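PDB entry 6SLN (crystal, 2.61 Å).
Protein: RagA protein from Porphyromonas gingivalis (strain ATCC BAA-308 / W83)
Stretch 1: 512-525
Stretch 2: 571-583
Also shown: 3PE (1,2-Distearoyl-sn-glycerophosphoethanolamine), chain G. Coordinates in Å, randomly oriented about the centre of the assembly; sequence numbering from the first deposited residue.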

# COMPACT_ATOMS: atom_id res chain seq x y z
N ASP A 512 41.54 40.40 28.37
CA ASP A 512 42.84 41.01 28.65
C ASP A 512 43.53 41.83 27.56
O ASP A 512 44.47 42.57 27.88
CB ASP A 512 43.82 39.93 29.09
CG ASP A 512 43.80 39.70 30.58
OD1 ASP A 512 44.55 40.39 31.29
OD2 ASP A 512 43.05 38.81 31.03
N GLU A 513 43.08 41.73 26.30
CA GLU A 513 43.87 42.06 25.10
C GLU A 513 44.72 40.84 24.77
O GLU A 513 44.86 40.47 23.60
CB GLU A 513 44.77 43.30 25.26
CG GLU A 513 45.02 44.15 24.01
CD GLU A 513 46.12 43.63 23.08
OE1 GLU A 513 46.70 42.56 23.36
OE2 GLU A 513 46.42 44.32 22.07
N LYS A 514 45.26 40.20 25.80
CA LYS A 514 46.09 39.03 25.63
C LYS A 514 45.38 37.74 26.03
O LYS A 514 46.04 36.69 26.14
CB LYS A 514 47.37 39.21 26.44
CG LYS A 514 48.23 40.38 26.01
CD LYS A 514 49.55 40.37 26.75
CE LYS A 514 50.59 39.57 26.00
NZ LYS A 514 51.96 39.66 26.60
N HIS A 515 44.07 37.77 26.26
CA HIS A 515 43.34 36.58 26.69
C HIS A 515 41.94 36.63 26.10
O HIS A 515 41.13 37.48 26.50
CB HIS A 515 43.28 36.49 28.21
CG HIS A 515 44.60 36.25 28.88
ND1 HIS A 515 45.10 34.98 29.09
CD2 HIS A 515 45.50 37.11 29.40
CE1 HIS A 515 46.27 35.08 29.71
NE2 HIS A 515 46.54 36.36 29.90
N ASP A 516 41.65 35.74 25.16
CA ASP A 516 40.32 35.60 24.59
C ASP A 516 39.76 34.25 25.00
O ASP A 516 40.41 33.22 24.80
CB ASP A 516 40.34 35.71 23.06
CG ASP A 516 40.77 37.08 22.58
OD1 ASP A 516 41.85 37.18 21.96
OD2 ASP A 516 40.02 38.05 22.83
N LEU A 517 38.57 34.25 25.57
CA LEU A 517 37.89 33.01 25.89
C LEU A 517 36.57 32.95 25.12
O LEU A 517 35.90 33.96 24.94
CB LEU A 517 37.64 32.87 27.40
CG LEU A 517 37.01 31.54 27.82
CD1 LEU A 517 38.06 30.43 27.82
CD2 LEU A 517 36.34 31.65 29.18
N THR A 518 36.24 31.75 24.65
CA THR A 518 34.98 31.50 23.97
C THR A 518 34.33 30.29 24.62
O THR A 518 34.98 29.24 24.78
CB THR A 518 35.18 31.26 22.47
OG1 THR A 518 35.65 32.46 21.86
CG2 THR A 518 33.87 30.83 21.84
N ALA A 519 33.07 30.43 25.02
CA ALA A 519 32.31 29.35 25.60
C ALA A 519 31.07 29.13 24.77
O ALA A 519 30.48 30.09 24.25
CB ALA A 519 31.92 29.63 27.05
N LEU A 520 30.68 27.87 24.64
CA LEU A 520 29.53 27.48 23.84
C LEU A 520 28.84 26.30 24.52
O LEU A 520 29.42 25.22 24.60
CB LEU A 520 29.96 27.12 22.43
CG LEU A 520 28.87 26.83 21.39
CD1 LEU A 520 29.42 27.11 20.02
CD2 LEU A 520 28.38 25.39 21.46
N MET A 521 27.61 26.51 24.99
CA MET A 521 26.72 25.43 25.39
C MET A 521 25.75 25.14 24.25
O MET A 521 25.33 26.04 23.51
CB MET A 521 25.96 25.79 26.66
CG MET A 521 26.84 26.18 27.82
SD MET A 521 27.31 24.73 28.79
CE MET A 521 26.22 24.88 30.20
N GLY A 522 25.38 23.87 24.11
CA GLY A 522 24.54 23.45 23.00
C GLY A 522 23.62 22.31 23.37
O GLY A 522 23.97 21.44 24.17
N HIS A 523 22.43 22.32 22.77
CA HIS A 523 21.46 21.23 22.87
C HIS A 523 21.05 20.79 21.47
O HIS A 523 20.99 21.60 20.55
CB HIS A 523 20.20 21.64 23.64
CG HIS A 523 18.99 20.84 23.25
ND1 HIS A 523 18.13 21.22 22.24
CD2 HIS A 523 18.54 19.64 23.69
CE1 HIS A 523 17.19 20.31 22.10
NE2 HIS A 523 17.41 19.34 22.97
N GLU A 524 20.74 19.50 21.33
CA GLU A 524 20.48 18.92 20.02
C GLU A 524 19.58 17.69 20.16
O GLU A 524 19.88 16.80 20.96
CB GLU A 524 21.79 18.55 19.34
CG GLU A 524 21.63 17.70 18.10
CD GLU A 524 22.77 17.93 17.13
OE1 GLU A 524 23.81 17.24 17.24
OE2 GLU A 524 22.61 18.82 16.29
N TYR A 525 18.49 17.65 19.37
CA TYR A 525 17.60 16.50 19.29
C TYR A 525 17.36 16.14 17.82
O TYR A 525 16.92 16.98 17.03
CB TYR A 525 16.26 16.78 19.99
CG TYR A 525 15.25 15.64 19.88
CD1 TYR A 525 15.38 14.49 20.65
CD2 TYR A 525 14.16 15.71 19.01
CE1 TYR A 525 14.47 13.45 20.56
CE2 TYR A 525 13.24 14.66 18.92
CZ TYR A 525 13.40 13.54 19.71
OH TYR A 525 12.50 12.49 19.64
N SER A 571 21.15 15.13 22.85
CA SER A 571 22.53 15.54 23.02
C SER A 571 22.62 16.83 23.81
O SER A 571 21.81 17.74 23.62
CB SER A 571 23.19 15.72 21.65
OG SER A 571 23.80 14.52 21.23
N PHE A 572 23.61 16.90 24.70
CA PHE A 572 23.98 18.15 25.35
C PHE A 572 25.48 18.27 25.24
O PHE A 572 26.20 17.32 25.54
CB PHE A 572 23.54 18.17 26.81
CG PHE A 572 22.06 17.97 27.00
CD1 PHE A 572 21.18 19.01 26.76
CD2 PHE A 572 21.55 16.76 27.42
CE1 PHE A 572 19.82 18.84 26.93
CE2 PHE A 572 20.19 16.58 27.59
CZ PHE A 572 19.32 17.62 27.34
N PHE A 573 25.95 19.42 24.75
CA PHE A 573 27.37 19.51 24.44
C PHE A 573 27.91 20.90 24.76
O PHE A 573 27.17 21.87 24.90
CB PHE A 573 27.66 19.16 22.98
CG PHE A 573 26.94 20.01 21.96
CD1 PHE A 573 25.66 19.68 21.54
CD2 PHE A 573 27.59 21.09 21.35
CE1 PHE A 573 25.01 20.45 20.55
CE2 PHE A 573 26.94 21.87 20.36
CZ PHE A 573 25.66 21.54 19.97
N SER A 574 29.23 20.95 24.87
CA SER A 574 29.93 22.18 25.19
C SER A 574 31.26 22.21 24.45
O SER A 574 31.86 21.18 24.15
CB SER A 574 30.19 22.30 26.69
OG SER A 574 31.01 21.22 27.08
N ARG A 575 31.72 23.43 24.19
CA ARG A 575 33.01 23.62 23.55
C ARG A 575 33.56 24.95 24.03
O ARG A 575 32.85 25.96 24.02
CB ARG A 575 32.87 23.60 22.03
CG ARG A 575 34.19 23.79 21.31
CD ARG A 575 34.06 24.82 20.21
NE ARG A 575 33.40 24.28 19.02
CZ ARG A 575 32.89 25.03 18.05
NH1 ARG A 575 32.96 26.36 18.14
NH2 ARG A 575 32.31 24.47 17.00
N PHE A 576 34.83 24.95 24.45
CA PHE A 576 35.49 26.11 25.02
C PHE A 576 36.79 26.37 24.26
O PHE A 576 37.50 25.43 23.91
CB PHE A 576 35.78 25.90 26.49
CG PHE A 576 34.55 25.70 27.30
CD1 PHE A 576 33.90 26.78 27.85
CD2 PHE A 576 34.04 24.43 27.50
CE1 PHE A 576 32.75 26.61 28.60
CE2 PHE A 576 32.88 24.25 28.24
CZ PHE A 576 32.24 25.34 28.80
N ASN A 577 37.08 27.66 24.03
CA ASN A 577 38.22 28.09 23.22
C ASN A 577 38.95 29.21 23.94
O ASN A 577 38.40 30.30 24.12
CB ASN A 577 37.76 28.54 21.84
CG ASN A 577 36.73 27.63 21.24
OD1 ASN A 577 37.00 26.46 20.98
ND2 ASN A 577 35.52 28.15 21.03
N TYR A 578 40.19 28.94 24.33
CA TYR A 578 41.03 29.90 25.03
C TYR A 578 42.17 30.34 24.11
O TYR A 578 42.66 29.57 23.28
CB TYR A 578 41.57 29.27 26.30
CG TYR A 578 42.52 30.12 27.08
CD1 TYR A 578 43.86 30.19 26.74
CD2 TYR A 578 42.08 30.84 28.19
CE1 TYR A 578 44.74 30.96 27.46
CE2 TYR A 578 42.96 31.61 28.92
CZ TYR A 578 44.28 31.67 28.55
OH TYR A 578 45.16 32.44 29.26
N GLY A 579 42.60 31.59 24.27
CA GLY A 579 43.63 32.12 23.39
C GLY A 579 44.55 33.16 24.00
O GLY A 579 44.29 34.36 23.89
N PHE A 580 45.65 32.71 24.62
CA PHE A 580 46.59 33.62 25.25
C PHE A 580 47.53 34.22 24.22
O PHE A 580 48.08 33.52 23.36
CB PHE A 580 47.41 32.90 26.32
CG PHE A 580 48.59 33.71 26.81
CD1 PHE A 580 48.42 35.01 27.28
CD2 PHE A 580 49.87 33.18 26.78
CE1 PHE A 580 49.50 35.76 27.71
CE2 PHE A 580 50.95 33.93 27.22
CZ PHE A 580 50.76 35.22 27.69
N ASP A 581 47.75 35.53 24.34
CA ASP A 581 48.44 36.32 23.32
C ASP A 581 47.74 35.97 22.01
O ASP A 581 46.50 35.95 21.98
CB ASP A 581 49.93 36.03 23.35
CG ASP A 581 50.78 37.27 23.21
OD1 ASP A 581 51.69 37.48 24.04
OD2 ASP A 581 50.54 38.04 22.26
N LYS A 582 48.46 35.68 20.94
CA LYS A 582 47.85 35.11 19.75
C LYS A 582 48.73 34.01 19.18
O LYS A 582 48.93 33.91 17.96
CB LYS A 582 47.55 36.19 18.71
CG LYS A 582 47.26 37.60 19.27
CD LYS A 582 45.78 37.80 19.62
CE LYS A 582 45.41 39.27 19.72
NZ LYS A 582 45.47 39.79 21.12
N TRP A 583 49.27 33.15 20.05
CA TRP A 583 50.02 31.98 19.61
C TRP A 583 49.63 30.68 20.31
O TRP A 583 49.75 29.62 19.69
CB TRP A 583 51.52 32.21 19.80
CG TRP A 583 52.09 31.67 21.11
CD1 TRP A 583 52.49 30.39 21.38
CD2 TRP A 583 52.35 32.42 22.29
NE1 TRP A 583 52.97 30.30 22.66
CE2 TRP A 583 52.90 31.54 23.24
CE3 TRP A 583 52.17 33.76 22.64
CZ2 TRP A 583 53.26 31.96 24.52
CZ3 TRP A 583 52.53 34.17 23.91
CH2 TRP A 583 53.06 33.27 24.84
C1 3PE G . 12.50 15.33 23.58
C2 3PE G . 12.80 16.77 23.26
C3 3PE G . 14.17 17.16 23.86
O31 3PE G . 14.43 18.52 23.68
O32 3PE G . 14.78 18.82 25.88
C31 3PE G . 14.54 19.32 24.83
C32 3PE G . 14.34 20.85 24.75
C33 3PE G . 15.65 21.65 24.81
C34 3PE G . 15.34 23.15 24.95
C35 3PE G . 15.53 23.92 23.64
C36 3PE G . 16.14 25.29 23.93
C37 3PE G . 15.73 26.33 22.88
C38 3PE G . 16.40 27.67 23.21
C39 3PE G . 16.17 28.65 22.07
C3A 3PE G . 17.15 29.82 22.16
C3B 3PE G . 17.38 30.41 20.76
O21 3PE G . 12.76 16.83 21.85
O22 3PE G . 11.02 18.02 21.10
C21 3PE G . 12.18 17.99 21.31
C22 3PE G . 13.03 19.21 20.94
C23 3PE G . 12.17 20.34 20.35
C24 3PE G . 12.71 21.66 20.91
C25 3PE G . 13.08 22.66 19.81
C26 3PE G . 13.08 24.09 20.39
C27 3PE G . 13.16 25.11 19.25
C28 3PE G . 13.17 26.55 19.77
C29 3PE G . 13.36 27.55 18.63
C2A 3PE G . 12.56 28.84 18.85
C2B 3PE G . 13.32 30.13 18.47
C2C 3PE G . 12.37 31.13 17.78
C2D 3PE G . 13.01 32.49 17.44

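Antiparallel β-strands illustrate how a regular backbone ladder sets the terms on which side chains meet, and these two strands of RagA are a clear case. Running at 176° to one another, they pair from His 515 with Phe 580 through Glu 524 with Ser 571. Hydrogen-bonded pairs alternate with non-bonded ones: Thr 518 N donates to Asn 577 O and Asn 577 N to Thr 518 O, both at 2.7 Å, and Gly 522 and Phe 573 reciprocate likewise. In the intervening pairs, CA-H groups approach carbonyls, as where Ser 574 CA lies 3.1 Å from Leu 520 O.

Direct pairing places partners on the same face. Ala 519 CB meets Phe 576 CE1 at 3.5 Å, a small methyl against a broad ring. On the other face, the p rotamer of Phe 573 lays its ring over Gly 522, whose CA sits 3.8 Å from the ring centroid in a CH-π contact; a CB there would clash with Phe 573 CZ. Leu 520 CD2 adds an apolar contact to Phe 573 CE2 at 4.0 Å.

Charge gathers where the ladder ends: Lys 514 NZ and Asp 581 OD1 form a salt bridge at 3.4 Å. Near the opposite end, His 523 NE2 donates a weak hydrogen bond to lipid 3PE O31 at 3.2 Å.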